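Local coordinates for RNA 2',3'-cyclic phosphodiesterase (Deinococcus radiodurans, PDB 5H7E), which belongs to the LigT-like phosphoesterases of the 2H clan, a family built round a curved antiparallel sheet carrying two histidine-containing signature motifs, at residues 152-158 with 170-176; 72-78 with 145-151; 90-96 with 126-132. All coordinates share one frame; numbering follows the deposited sequence.

In the fold
Strand 73-83 supplies residues 72-78, the first half of contact 2, and turns back into strand 91-97, its neighbour in the sheet. There residues 90-96 wait for 126-132, which arrive after helix 101-114 and close contact 3 over 29 intervening residues. Only later does 145-151 return to 72-78, so the wider span of contact 2 encloses contact 3. Strand 148-160, which begins within 145-151, runs on into contact 1, a local hairpin with 170-176 that follows the other two in series. One curled antiparallel sheet unites all three: contact 2 touches both others, whereas contacts 1 and 3 lie about 21 Å apart between centres, on opposite sides of the chain's centre.

Contact 1 of 3, residues 152-158 with 170-176; sequences PGLTLYR and VQSTFRF. With SO4 (sulfate ion), chain F.
The ring of F174 reaches across the hairpin to L156, whose CB meets its edge 3.7 Å from CE2. With CG anti to its carbonyl carbon (chi1 -42°), the ring lies beside the partner strand, and its CD2 also comes within 3.4 Å of L154 O. The other edge of the ring, round CD1, faces O2 of a sulfate ion in plane; the same ion takes a nearly straight hydrogen bond (178°) from R175 N.

On the other face of the sheet, T155 turns CG2 over the centre of the Y157 ring. V170 joins this cluster with both branches, CG2 standing 4.0 Å from Y157 CE1 and CG1 meeting T155 CG2. Branched residues suit these extended positions, where each offers a methyl to the ring or to its neighbour.

A classic beta bulge interrupts the pairing. Q171 and S172 both face L156, and L156 O is gripped by Q171 N at 2.8 Å and, weakly, by S172 N. The amide of Q171 then folds alongside R158, NE2 lying 3.6 Å from R158 CB, while a water links Q171 OE1 to R158 NH1. At the far end, G153 CA stands only 3.1 Å from F174 O, a closeness that suits a residue without a side chain.

Strand 148-160 is flanked on its other side by strand 6-13, where A11 and F9 pair with T155 and Y157 and the F9 ring stacks on Y157; helix 56-67 packs on S172, F174 and F176 through K60, T64 and T67.

Contact 2 of 3, residues 72-78 with 145-151; sequences PLHVNLR and FDQSWTA
W149 holds CG between its backbone N and carbonyl carbon (chi1 75°), which lays the indole alongside V75 and brings the centroid of its six-membered ring 3.7 Å from V75 CB, 4° off the normal, in a CH-pi contact squarely over the face. With CG1 anti to its own N (chi1 -173°), V75 also sets that branch 3.5 Å from W149 CH2. L77 approaches differently: it crosses W149 at about a right angle, and its CD2 comes in at the indole edge.

A compact branched valine thus covers the flat ring, while the longer leucine spans from that ring's edge to the next aromatic residue, its CB lying 3.5 Å from F145 CB.

These residues belong to two antiparallel strands in the curled sheet of this LigT-like fold. L73 and V75 each exchange two backbone hydrogen bonds, with A151 and W149 respectively. Before S148 the partner segment is no longer strand, yet L77 N still reaches Q147 O and F145 N donates to R78 O at 2.9 Å. A water donating to both L77 O and Q147 O satisfies these neighbouring carbonyls. On the apolar face, I18 of helix 16-26 packs on W149, I128 of strand 127-132 on W149 and L77, and T96 of strand 91-97 on V75 and L77.

Polar and small residues line the reverse face. S148 CB packs 3.3 Å from N76 OD1, while N76 ND2 is hydrogen-bonded to E97. H74 and T150 cross nearby, with T150 OG1 at the imidazole edge. At the end near contact 1, P72 CB is pressed unusually tightly against T150 CG2, 3.5 Å away.

Contact 3 of 3, residues 90-96 with 126-132; sequences RVWFVKT and AHITLAR. With SO4 (sulfate ion), chain D.
Strands 91-96 and 127-132 run antiparallel at 152°, with a classic beta bulge where L130 and A131 both face W92, so that W92 O accepts from L130 N at 2.8 Å and from A131 N at 3.2 Å. The bulge brings two apolar side chains to one tryptophan. L130 CD1 lies over the face of the six-membered ring, 4.0 Å from its centroid and 14° off the normal, whereas A131 CB meets the edge of the indole. Next along this buried face, V94 and I128 run alongside each other, V94 CG1 against I128 CB, and L22 of helix 16-26 packs on V94, I128 and L130.

The reverse face carries mostly polar and aromatic residues, with V91 among them. F93 and H127 both place CG between the backbone N and the carbonyl carbon, which lets their rings meet obliquely, planes at 56°. F83 touches both rings from the adjoining strand, and H127 ND1 donates to K125 O, fixing the turn of the imidazole.

That turn directs H127 NE2 at O2 of a sulfate ion, 3.0 Å away and near the ring plane. T129 OG1 donates to the same oxygen at 2.9 Å, and R132 NH2 adds a weak bond to O1 at 3.2 Å. T129 CG2 lies over one face of the R132 guanidinium, toward its rim, and packs 3.6 Å from V91 CG1.

H127 and T129 form a histidine-x-threonine motif of the 2H kind. With T44 OG1 of strand 42-48 also hydrogen-bonded to it, the sulfate, probably from the crystallisation liquor, is consistent with an anion-binding pocket.

Contact 1 of 3, residues 152-158 with 170-176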
loop_
_atom_site.group_PDB
_atom_site.type_symbol
_atom_site.label_atom_id
_atom_site.label_comp_id
_atom_site.label_asym_id
_atom_site.label_seq_id
_atom_site.Cartn_x
_atom_site.Cartn_y
_atom_site.Cartn_z
ATOM N N PRO A 152 8.769 2.991 10.326
ATOM C CA PRO A 152 9.341 2.125 11.362
ATOM C C PRO A 152 8.958 0.665 11.236
ATOM O O PRO A 152 9.606 -0.152 11.905
ATOM C CB PRO A 152 8.811 2.739 12.661
ATOM C CG PRO A 152 7.594 3.418 12.299
ATOM C CD PRO A 152 7.707 3.864 10.851
ATOM N N GLY A 153 7.958 0.317 10.428
ATOM C CA GLY A 153 7.557 -1.077 10.394
ATOM C C GLY A 153 6.666 -1.320 9.196
ATOM O O GLY A 153 6.344 -0.411 8.437
ATOM N N LEU A 154 6.296 -2.586 9.050
ATOM C CA LEU A 154 5.424 -3.070 7.991
ATOM C C LEU A 154 4.131 -3.450 8.679
ATOM O O LEU A 154 4.177 -3.956 9.803
ATOM C CB LEU A 154 6.057 -4.305 7.333
ATOM C CG LEU A 154 5.201 -4.978 6.223
ATOM C CD1 LEU A 154 4.973 -4.060 5.080
ATOM C CD2 LEU A 154 5.826 -6.286 5.756
ATOM N N THR A 155 2.996 -3.169 8.054
ATOM C CA THR A 155 1.730 -3.460 8.724
ATOM C C THR A 155 0.957 -4.506 7.927
ATOM O O THR A 155 0.881 -4.439 6.699
ATOM C CB THR A 155 0.912 -2.202 8.866
ATOM O OG1 THR A 155 1.632 -1.247 9.687
ATOM C CG2 THR A 155 -0.500 -2.524 9.492
ATOM N N LEU A 156 0.329 -5.456 8.652
ATOM C CA LEU A 156 -0.629 -6.359 8.028
ATOM C C LEU A 156 -2.033 -5.856 8.353
ATOM O O LEU A 156 -2.394 -5.761 9.521
ATOM C CB LEU A 156 -0.407 -7.794 8.520
ATOM C CG LEU A 156 -1.427 -8.847 8.046
ATOM C CD1 LEU A 156 -1.273 -9.090 6.553
ATOM C CD2 LEU A 156 -1.256 -10.230 8.801
ATOM N N TYR A 157 -2.784 -5.468 7.327
ATOM C CA TYR A 157 -4.134 -4.918 7.457
ATOM C C TYR A 157 -5.164 -5.948 7.051
ATOM O O TYR A 157 -4.919 -6.797 6.180
ATOM C CB TYR A 157 -4.297 -3.717 6.508
ATOM C CG TYR A 157 -3.527 -2.488 6.877
ATOM C CD1 TYR A 157 -4.047 -1.601 7.827
ATOM C CD2 TYR A 157 -2.302 -2.209 6.289
ATOM C CE1 TYR A 157 -3.348 -0.431 8.139
ATOM C CE2 TYR A 157 -1.586 -1.056 6.618
ATOM C CZ TYR A 157 -2.130 -0.183 7.536
ATOM O OH TYR A 157 -1.406 0.948 7.850
ATOM N N ARG A 158 -6.358 -5.823 7.625
ATOM C CA ARG A 158 -7.529 -6.501 7.098
ATOM C C ARG A 158 -8.459 -5.445 6.518
ATOM O O ARG A 158 -8.677 -4.404 7.135
ATOM C CB ARG A 158 -8.232 -7.266 8.173
ATOM C CG ARG A 158 -9.476 -7.969 7.694
ATOM C CD ARG A 158 -10.082 -8.744 8.807
ATOM N NE ARG A 158 -11.391 -9.224 8.399
ATOM C CZ ARG A 158 -12.269 -9.765 9.239
ATOM N NH1 ARG A 158 -11.947 -9.926 10.517
ATOM N NH2 ARG A 158 -13.444 -10.166 8.784
ATOM N N VAL A 170 -5.828 -2.696 11.559
ATOM C CA VAL A 170 -4.486 -3.243 11.765
ATOM C C VAL A 170 -4.602 -4.616 12.411
ATOM O O VAL A 170 -5.209 -4.778 13.482
ATOM C CB VAL A 170 -3.633 -2.335 12.656
ATOM C CG1 VAL A 170 -2.330 -3.092 13.053
ATOM C CG2 VAL A 170 -3.351 -1.052 12.045
ATOM N N GLN A 171 -4.009 -5.625 11.769
ATOM C CA GLN A 171 -3.927 -6.968 12.334
ATOM C C GLN A 171 -2.653 -7.172 13.125
ATOM O O GLN A 171 -2.671 -7.773 14.201
ATOM C CB GLN A 171 -3.975 -8.022 11.241
ATOM C CG GLN A 171 -5.194 -7.950 10.408
ATOM C CD GLN A 171 -6.423 -8.118 11.246
ATOM O OE1 GLN A 171 -6.745 -9.228 11.638
ATOM N NE2 GLN A 171 -7.102 -7.023 11.552
ATOM N N SER A 172 -1.537 -6.698 12.593
ATOM C CA SER A 172 -0.258 -6.841 13.259
ATOM C C SER A 172 0.696 -5.842 12.635
ATOM O O SER A 172 0.510 -5.428 11.494
ATOM C CB SER A 172 0.301 -8.258 13.125
ATOM O OG SER A 172 1.288 -8.417 14.120
ATOM N N THR A 173 1.688 -5.415 13.403
ATOM C CA THR A 173 2.754 -4.597 12.855
ATOM C C THR A 173 4.078 -5.310 13.081
ATOM O O THR A 173 4.232 -6.064 14.050
ATOM C CB THR A 173 2.809 -3.196 13.463
ATOM O OG1 THR A 173 2.975 -3.295 14.883
ATOM C CG2 THR A 173 1.540 -2.429 13.155
ATOM N N PHE A 174 5.008 -5.112 12.154
ATOM C CA PHE A 174 6.300 -5.810 12.191
ATOM C C PHE A 174 7.394 -4.762 12.114
ATOM O O PHE A 174 7.548 -4.107 11.085
ATOM C CB PHE A 174 6.430 -6.809 11.044
ATOM C CG PHE A 174 5.175 -7.587 10.790
ATOM C CD1 PHE A 174 4.808 -8.607 11.657
ATOM C CD2 PHE A 174 4.384 -7.313 9.673
ATOM C CE1 PHE A 174 3.589 -9.298 11.442
ATOM C CE2 PHE A 174 3.183 -7.983 9.455
ATOM C CZ PHE A 174 2.801 -8.991 10.341
ATOM N N ARG A 175 8.122 -4.568 13.215
ATOM C CA ARG A 175 9.103 -3.489 13.265
ATOM C C ARG A 175 10.343 -3.840 12.448
ATOM O O ARG A 175 10.830 -4.975 12.498
ATOM C CB ARG A 175 9.515 -3.260 14.716
ATOM C CG ARG A 175 10.261 -1.992 14.973
ATOM C CD ARG A 175 10.344 -1.667 16.490
ATOM N NE ARG A 175 10.615 -0.243 16.678
ATOM C CZ ARG A 175 9.695 0.711 16.546
ATOM N NH1 ARG A 175 10.025 1.987 16.698
ATOM N NH2 ARG A 175 8.442 0.391 16.259
ATOM N N PHE A 176 10.885 -2.844 11.755
ATOM C CA PHE A 176 12.204 -2.979 11.132
ATOM C C PHE A 176 13.249 -2.861 12.231
ATOM O O PHE A 176 13.455 -1.773 12.801
ATOM C CB PHE A 176 12.390 -1.884 10.071
ATOM C CG PHE A 176 11.454 -1.965 8.912
ATOM C CD1 PHE A 176 11.465 -3.079 8.066
ATOM C CD2 PHE A 176 10.603 -0.878 8.611
ATOM C CE1 PHE A 176 10.630 -3.144 6.985
ATOM C CE2 PHE A 176 9.728 -0.926 7.515
ATOM C CZ PHE A 176 9.723 -2.049 6.690
HETATM S S SO4 F . 7.944 -7.742 15.372
HETATM O O1 SO4 F . 6.927 -8.553 16.070
HETATM O O2 SO4 F . 7.871 -8.185 13.989
HETATM O O3 SO4 F . 9.291 -8.029 15.885
HETATM O O4 SO4 F . 7.679 -6.309 15.588
HETATM O O HOH W 1 11.532 0.411 13.686
HETATM O O HOH W 2 -9.480 -10.067 12.408
#

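Contact 2 of 3, residues 72-78 with 145-151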
loop_
_atom_site.group_PDB
_atom_site.type_symbol
_atom_site.label_atom_id
_atom_site.label_comp_id
_atom_site.label_asym_id
_atom_site.label_seq_id
_atom_site.Cartn_x
_atom_site.Cartn_y
_atom_site.Cartn_z
ATOM N N PRO A 72 14.684 0.875 9.548
ATOM C CA PRO A 72 13.518 1.651 9.131
ATOM C C PRO A 72 13.774 2.206 7.742
ATOM O O PRO A 72 14.882 2.665 7.464
ATOM C CB PRO A 72 13.474 2.768 10.176
ATOM C CG PRO A 72 13.968 2.062 11.400
ATOM C CD PRO A 72 15.122 1.239 10.906
ATOM N N LEU A 73 12.755 2.124 6.874
ATOM C CA LEU A 73 12.952 2.472 5.473
ATOM C C LEU A 73 12.722 3.960 5.295
ATOM O O LEU A 73 11.823 4.524 5.902
ATOM C CB LEU A 73 11.986 1.706 4.568
ATOM C CG LEU A 73 12.110 0.173 4.673
ATOM C CD1 LEU A 73 11.097 -0.412 3.719
ATOM C CD2 LEU A 73 13.524 -0.271 4.326
ATOM N N HIS A 74 13.527 4.601 4.446
ATOM C CA HIS A 74 13.367 6.024 4.190
ATOM C C HIS A 74 12.651 6.181 2.867
ATOM O O HIS A 74 13.213 5.870 1.816
ATOM C CB HIS A 74 14.706 6.730 4.187
ATOM C CG HIS A 74 14.550 8.213 4.092
ATOM N ND1 HIS A 74 15.051 8.958 3.047
ATOM C CD2 HIS A 74 13.859 9.079 4.877
ATOM C CE1 HIS A 74 14.724 10.225 3.218
ATOM N NE2 HIS A 74 14.010 10.327 4.326
ATOM N N VAL A 75 11.361 6.568 2.922
ATOM C CA VAL A 75 10.496 6.536 1.763
ATOM C C VAL A 75 10.360 7.945 1.217
ATOM O O VAL A 75 10.072 8.873 1.977
ATOM C CB VAL A 75 9.112 5.992 2.133
ATOM C CG1 VAL A 75 8.256 5.789 0.825
ATOM C CG2 VAL A 75 9.248 4.626 2.885
ATOM N N ASN A 76 10.614 8.099 -0.089
ATOM C CA ASN A 76 10.560 9.402 -0.746
ATOM C C ASN A 76 9.356 9.460 -1.659
ATOM O O ASN A 76 9.158 8.546 -2.462
ATOM C CB ASN A 76 11.820 9.583 -1.560
ATOM C CG ASN A 76 13.043 9.497 -0.696
ATOM O OD1 ASN A 76 13.321 10.426 0.044
ATOM N ND2 ASN A 76 13.789 8.398 -0.797
ATOM N N LEU A 77 8.563 10.527 -1.543
ATOM C CA LEU A 77 7.569 10.827 -2.571
ATOM C C LEU A 77 8.255 11.298 -3.833
ATOM O O LEU A 77 9.293 11.985 -3.774
ATOM C CB LEU A 77 6.622 11.940 -2.123
ATOM C CG LEU A 77 5.749 11.715 -0.890
ATOM C CD1 LEU A 77 4.849 12.923 -0.694
ATOM C CD2 LEU A 77 4.940 10.428 -1.036
ATOM N N ARG A 78 7.692 10.893 -4.992
ATOM C CA ARG A 78 8.244 11.326 -6.261
ATOM C C ARG A 78 7.121 12.028 -7.029
ATOM O O ARG A 78 6.555 12.983 -6.509
ATOM C CB ARG A 78 8.902 10.151 -7.023
ATOM C CG ARG A 78 10.028 9.466 -6.170
ATOM C CD ARG A 78 11.235 10.443 -6.028
ATOM N NE ARG A 78 11.897 10.693 -7.308
ATOM C CZ ARG A 78 12.940 11.515 -7.457
ATOM N NH1 ARG A 78 13.322 12.245 -6.435
ATOM N NH2 ARG A 78 13.528 11.670 -8.653
ATOM N N PHE A 145 6.655 15.824 -5.727
ATOM C CA PHE A 145 6.746 16.067 -4.306
ATOM C C PHE A 145 8.193 15.898 -3.851
ATOM O O PHE A 145 8.994 15.199 -4.490
ATOM C CB PHE A 145 5.825 15.075 -3.542
ATOM C CG PHE A 145 4.385 15.219 -3.885
ATOM C CD1 PHE A 145 3.835 14.533 -4.943
ATOM C CD2 PHE A 145 3.573 16.021 -3.107
ATOM C CE1 PHE A 145 2.501 14.700 -5.266
ATOM C CE2 PHE A 145 2.251 16.172 -3.387
ATOM C CZ PHE A 145 1.693 15.529 -4.481
ATOM N N ASP A 146 8.538 16.589 -2.771
ATOM C CA ASP A 146 9.875 16.443 -2.234
ATOM C C ASP A 146 9.888 15.916 -0.811
ATOM O O ASP A 146 10.972 15.856 -0.216
ATOM C CB ASP A 146 10.650 17.773 -2.279
ATOM C CG ASP A 146 10.015 18.889 -1.440
ATOM O OD1 ASP A 146 9.094 18.679 -0.634
ATOM O OD2 ASP A 146 10.478 20.050 -1.578
ATOM N N GLN A 147 8.737 15.493 -0.279
ATOM C CA GLN A 147 8.694 15.069 1.105
ATOM C C GLN A 147 9.106 13.605 1.235
ATOM O O GLN A 147 9.074 12.830 0.277
ATOM C CB GLN A 147 7.302 15.221 1.673
ATOM C CG GLN A 147 6.764 16.682 1.688
ATOM C CD GLN A 147 6.009 17.072 0.396
ATOM O OE1 GLN A 147 6.147 16.448 -0.631
ATOM N NE2 GLN A 147 5.215 18.119 0.479
ATOM N N SER A 148 9.557 13.276 2.435
ATOM C CA SER A 148 9.945 11.898 2.707
ATOM C C SER A 148 9.597 11.592 4.151
ATOM O O SER A 148 9.354 12.504 4.966
ATOM C CB SER A 148 11.441 11.687 2.484
ATOM O OG SER A 148 12.177 12.527 3.338
ATOM N N TRP A 149 9.607 10.285 4.490
ATOM C CA TRP A 149 9.420 9.923 5.894
ATOM C C TRP A 149 10.176 8.642 6.187
ATOM O O TRP A 149 10.526 7.899 5.280
ATOM C CB TRP A 149 7.956 9.698 6.286
ATOM C CG TRP A 149 7.316 8.401 5.822
ATOM C CD1 TRP A 149 7.041 7.330 6.645
ATOM C CD2 TRP A 149 6.720 8.094 4.550
ATOM N NE1 TRP A 149 6.375 6.372 5.942
ATOM C CE2 TRP A 149 6.151 6.805 4.673
ATOM C CE3 TRP A 149 6.612 8.768 3.302
ATOM C CZ2 TRP A 149 5.484 6.173 3.606
ATOM C CZ3 TRP A 149 5.944 8.127 2.252
ATOM C CH2 TRP A 149 5.363 6.845 2.429
ATOM N N THR A 150 10.330 8.349 7.467
ATOM C CA THR A 150 10.975 7.110 7.910
ATOM C C THR A 150 9.916 6.154 8.413
ATOM O O THR A 150 9.161 6.483 9.346
ATOM C CB THR A 150 11.994 7.401 9.008
ATOM O OG1 THR A 150 13.027 8.223 8.473
ATOM C CG2 THR A 150 12.650 6.095 9.468
ATOM N N ALA A 151 9.794 5.013 7.735
ATOM C CA ALA A 151 8.786 4.009 8.077
ATOM C C ALA A 151 9.330 3.052 9.112
ATOM O O ALA A 151 10.283 2.328 8.811
ATOM C CB ALA A 151 8.388 3.257 6.835
HETATM O O HOH W 3 10.876 13.123 -2.062
#

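Contact 3 of 3, residues 90-96 with 126-132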
loop_
_atom_site.group_PDB
_atom_site.type_symbol
_atom_site.label_atom_id
_atom_site.label_comp_id
_atom_site.label_asym_id
_atom_site.label_seq_id
_atom_site.Cartn_x
_atom_site.Cartn_y
_atom_site.Cartn_z
ATOM N N ARG A 90 -7.952 4.956 -14.428
ATOM C CA ARG A 90 -8.863 4.562 -13.374
ATOM C C ARG A 90 -8.305 4.949 -11.997
ATOM O O ARG A 90 -9.041 5.053 -11.038
ATOM C CB ARG A 90 -9.100 3.059 -13.418
ATOM C CG ARG A 90 -9.747 2.568 -14.698
ATOM C CD ARG A 90 -11.121 3.183 -14.888
ATOM N NE ARG A 90 -12.025 2.780 -13.821
ATOM C CZ ARG A 90 -12.603 1.588 -13.748
ATOM N NH1 ARG A 90 -12.376 0.683 -14.686
ATOM N NH2 ARG A 90 -13.403 1.300 -12.739
ATOM N N VAL A 91 -6.988 5.124 -11.921
ATOM C CA VAL A 91 -6.297 5.457 -10.682
ATOM C C VAL A 91 -5.275 6.587 -10.835
ATOM O O VAL A 91 -4.543 6.614 -11.802
ATOM C CB VAL A 91 -5.499 4.234 -10.169
ATOM C CG1 VAL A 91 -4.827 4.536 -8.850
ATOM C CG2 VAL A 91 -6.351 2.982 -10.052
ATOM N N TRP A 92 -5.242 7.511 -9.877
ATOM C CA TRP A 92 -4.250 8.572 -9.834
ATOM C C TRP A 92 -3.423 8.265 -8.597
ATOM O O TRP A 92 -3.978 8.006 -7.552
ATOM C CB TRP A 92 -4.934 9.914 -9.667
ATOM C CG TRP A 92 -4.033 11.102 -9.768
ATOM C CD1 TRP A 92 -3.082 11.324 -10.703
ATOM C CD2 TRP A 92 -4.039 12.255 -8.925
ATOM N NE1 TRP A 92 -2.482 12.532 -10.494
ATOM C CE2 TRP A 92 -3.055 13.125 -9.405
ATOM C CE3 TRP A 92 -4.780 12.633 -7.808
ATOM C CZ2 TRP A 92 -2.790 14.341 -8.810
ATOM C CZ3 TRP A 92 -4.515 13.837 -7.222
ATOM C CH2 TRP A 92 -3.530 14.679 -7.722
ATOM N N PHE A 93 -2.104 8.275 -8.716
ATOM C CA PHE A 93 -1.274 7.910 -7.574
ATOM C C PHE A 93 -0.018 8.778 -7.549
ATOM O O PHE A 93 0.279 9.503 -8.501
ATOM C CB PHE A 93 -0.831 6.402 -7.657
ATOM C CG PHE A 93 -0.015 6.084 -8.902
ATOM C CD1 PHE A 93 1.330 6.379 -8.935
ATOM C CD2 PHE A 93 -0.605 5.456 -9.984
ATOM C CE1 PHE A 93 2.096 6.092 -10.065
ATOM C CE2 PHE A 93 0.155 5.201 -11.134
ATOM C CZ PHE A 93 1.494 5.519 -11.145
ATOM N N VAL A 94 0.661 8.756 -6.403
ATOM C CA VAL A 94 2.018 9.325 -6.293
ATOM C C VAL A 94 3.000 8.172 -6.140
ATOM O O VAL A 94 2.766 7.245 -5.358
ATOM C CB VAL A 94 2.143 10.331 -5.143
ATOM C CG1 VAL A 94 1.735 9.740 -3.755
ATOM C CG2 VAL A 94 3.556 10.911 -5.058
ATOM N N LYS A 95 4.083 8.212 -6.930
ATOM C CA LYS A 95 5.121 7.192 -6.824
ATOM C C LYS A 95 5.915 7.381 -5.537
ATOM O O LYS A 95 6.182 8.505 -5.120
ATOM C CB LYS A 95 6.039 7.308 -8.028
ATOM C CG LYS A 95 7.249 6.370 -7.968
ATOM C CD LYS A 95 8.054 6.567 -9.297
ATOM C CE LYS A 95 9.258 5.674 -9.375
ATOM N NZ LYS A 95 10.033 5.795 -8.129
ATOM N N THR A 96 6.332 6.257 -4.915
ATOM C CA THR A 96 7.192 6.304 -3.732
ATOM C C THR A 96 8.422 5.469 -4.029
ATOM O O THR A 96 8.346 4.491 -4.778
ATOM C CB THR A 96 6.523 5.751 -2.482
ATOM O OG1 THR A 96 6.016 4.433 -2.783
ATOM C CG2 THR A 96 5.301 6.597 -2.105
ATOM N N ALA A 126 5.809 0.770 -6.433
ATOM C CA ALA A 126 5.405 1.340 -5.157
ATOM C C ALA A 126 4.729 2.691 -5.356
ATOM O O ALA A 126 5.248 3.568 -6.060
ATOM C CB ALA A 126 6.627 1.538 -4.268
ATOM N N HIS A 127 3.571 2.862 -4.728
ATOM C CA HIS A 127 2.827 4.109 -4.898
ATOM C C HIS A 127 1.863 4.255 -3.737
ATOM O O HIS A 127 1.553 3.286 -3.017
ATOM C CB HIS A 127 2.013 4.118 -6.203
ATOM C CG HIS A 127 0.949 3.053 -6.233
ATOM N ND1 HIS A 127 1.245 1.729 -6.515
ATOM C CD2 HIS A 127 -0.392 3.109 -6.029
ATOM C CE1 HIS A 127 0.117 1.019 -6.490
ATOM N NE2 HIS A 127 -0.888 1.830 -6.201
ATOM N N ILE A 128 1.357 5.493 -3.597
ATOM C CA ILE A 128 0.177 5.777 -2.755
ATOM C C ILE A 128 -0.918 6.206 -3.706
ATOM O O ILE A 128 -0.789 7.235 -4.398
ATOM C CB ILE A 128 0.465 6.883 -1.731
ATOM C CG1 ILE A 128 1.621 6.471 -0.831
ATOM C CG2 ILE A 128 -0.813 7.221 -0.955
ATOM C CD1 ILE A 128 2.190 7.710 -0.028
ATOM N N THR A 129 -2.036 5.461 -3.720
ATOM C CA THR A 129 -3.181 5.881 -4.525
ATOM C C THR A 129 -3.859 7.101 -3.917
ATOM O O THR A 129 -4.127 7.168 -2.700
ATOM C CB THR A 129 -4.163 4.718 -4.637
ATOM O OG1 THR A 129 -3.476 3.671 -5.332
ATOM C CG2 THR A 129 -5.473 5.105 -5.332
ATOM N N LEU A 130 -4.150 8.060 -4.776
ATOM C CA LEU A 130 -4.763 9.314 -4.353
ATOM C C LEU A 130 -6.224 9.419 -4.760
ATOM O O LEU A 130 -7.019 10.135 -4.109
ATOM C CB LEU A 130 -4.003 10.481 -4.991
ATOM C CG LEU A 130 -2.515 10.492 -4.599
ATOM C CD1 LEU A 130 -1.863 11.621 -5.377
ATOM C CD2 LEU A 130 -2.368 10.685 -3.023
ATOM N N ALA A 131 -6.606 8.779 -5.863
ATOM C CA ALA A 131 -7.974 8.946 -6.344
ATOM C C ALA A 131 -8.270 7.793 -7.277
ATOM O O ALA A 131 -7.363 7.199 -7.852
ATOM C CB ALA A 131 -8.168 10.284 -7.071
ATOM N N ARG A 132 -9.554 7.473 -7.390
ATOM C CA ARG A 132 -10.049 6.473 -8.324
ATOM C C ARG A 132 -11.239 7.032 -9.101
ATOM O O ARG A 132 -11.969 7.922 -8.631
ATOM C CB ARG A 132 -10.464 5.182 -7.586
ATOM C CG ARG A 132 -9.320 4.538 -6.808
ATOM C CD ARG A 132 -9.892 3.368 -5.979
ATOM N NE ARG A 132 -8.833 2.797 -5.178
ATOM C CZ ARG A 132 -7.935 1.954 -5.653
ATOM N NH1 ARG A 132 -7.995 1.568 -6.914
ATOM N NH2 ARG A 132 -6.995 1.490 -4.857
HETATM S S SO4 D . -3.632 0.237 -4.055
HETATM O O1 SO4 D . -4.766 -0.655 -3.986
HETATM O O2 SO4 D . -3.553 0.748 -5.436
HETATM O O3 SO4 D . -3.888 1.251 -3.040
HETATM O O4 SO4 D . -2.409 -0.425 -3.768
#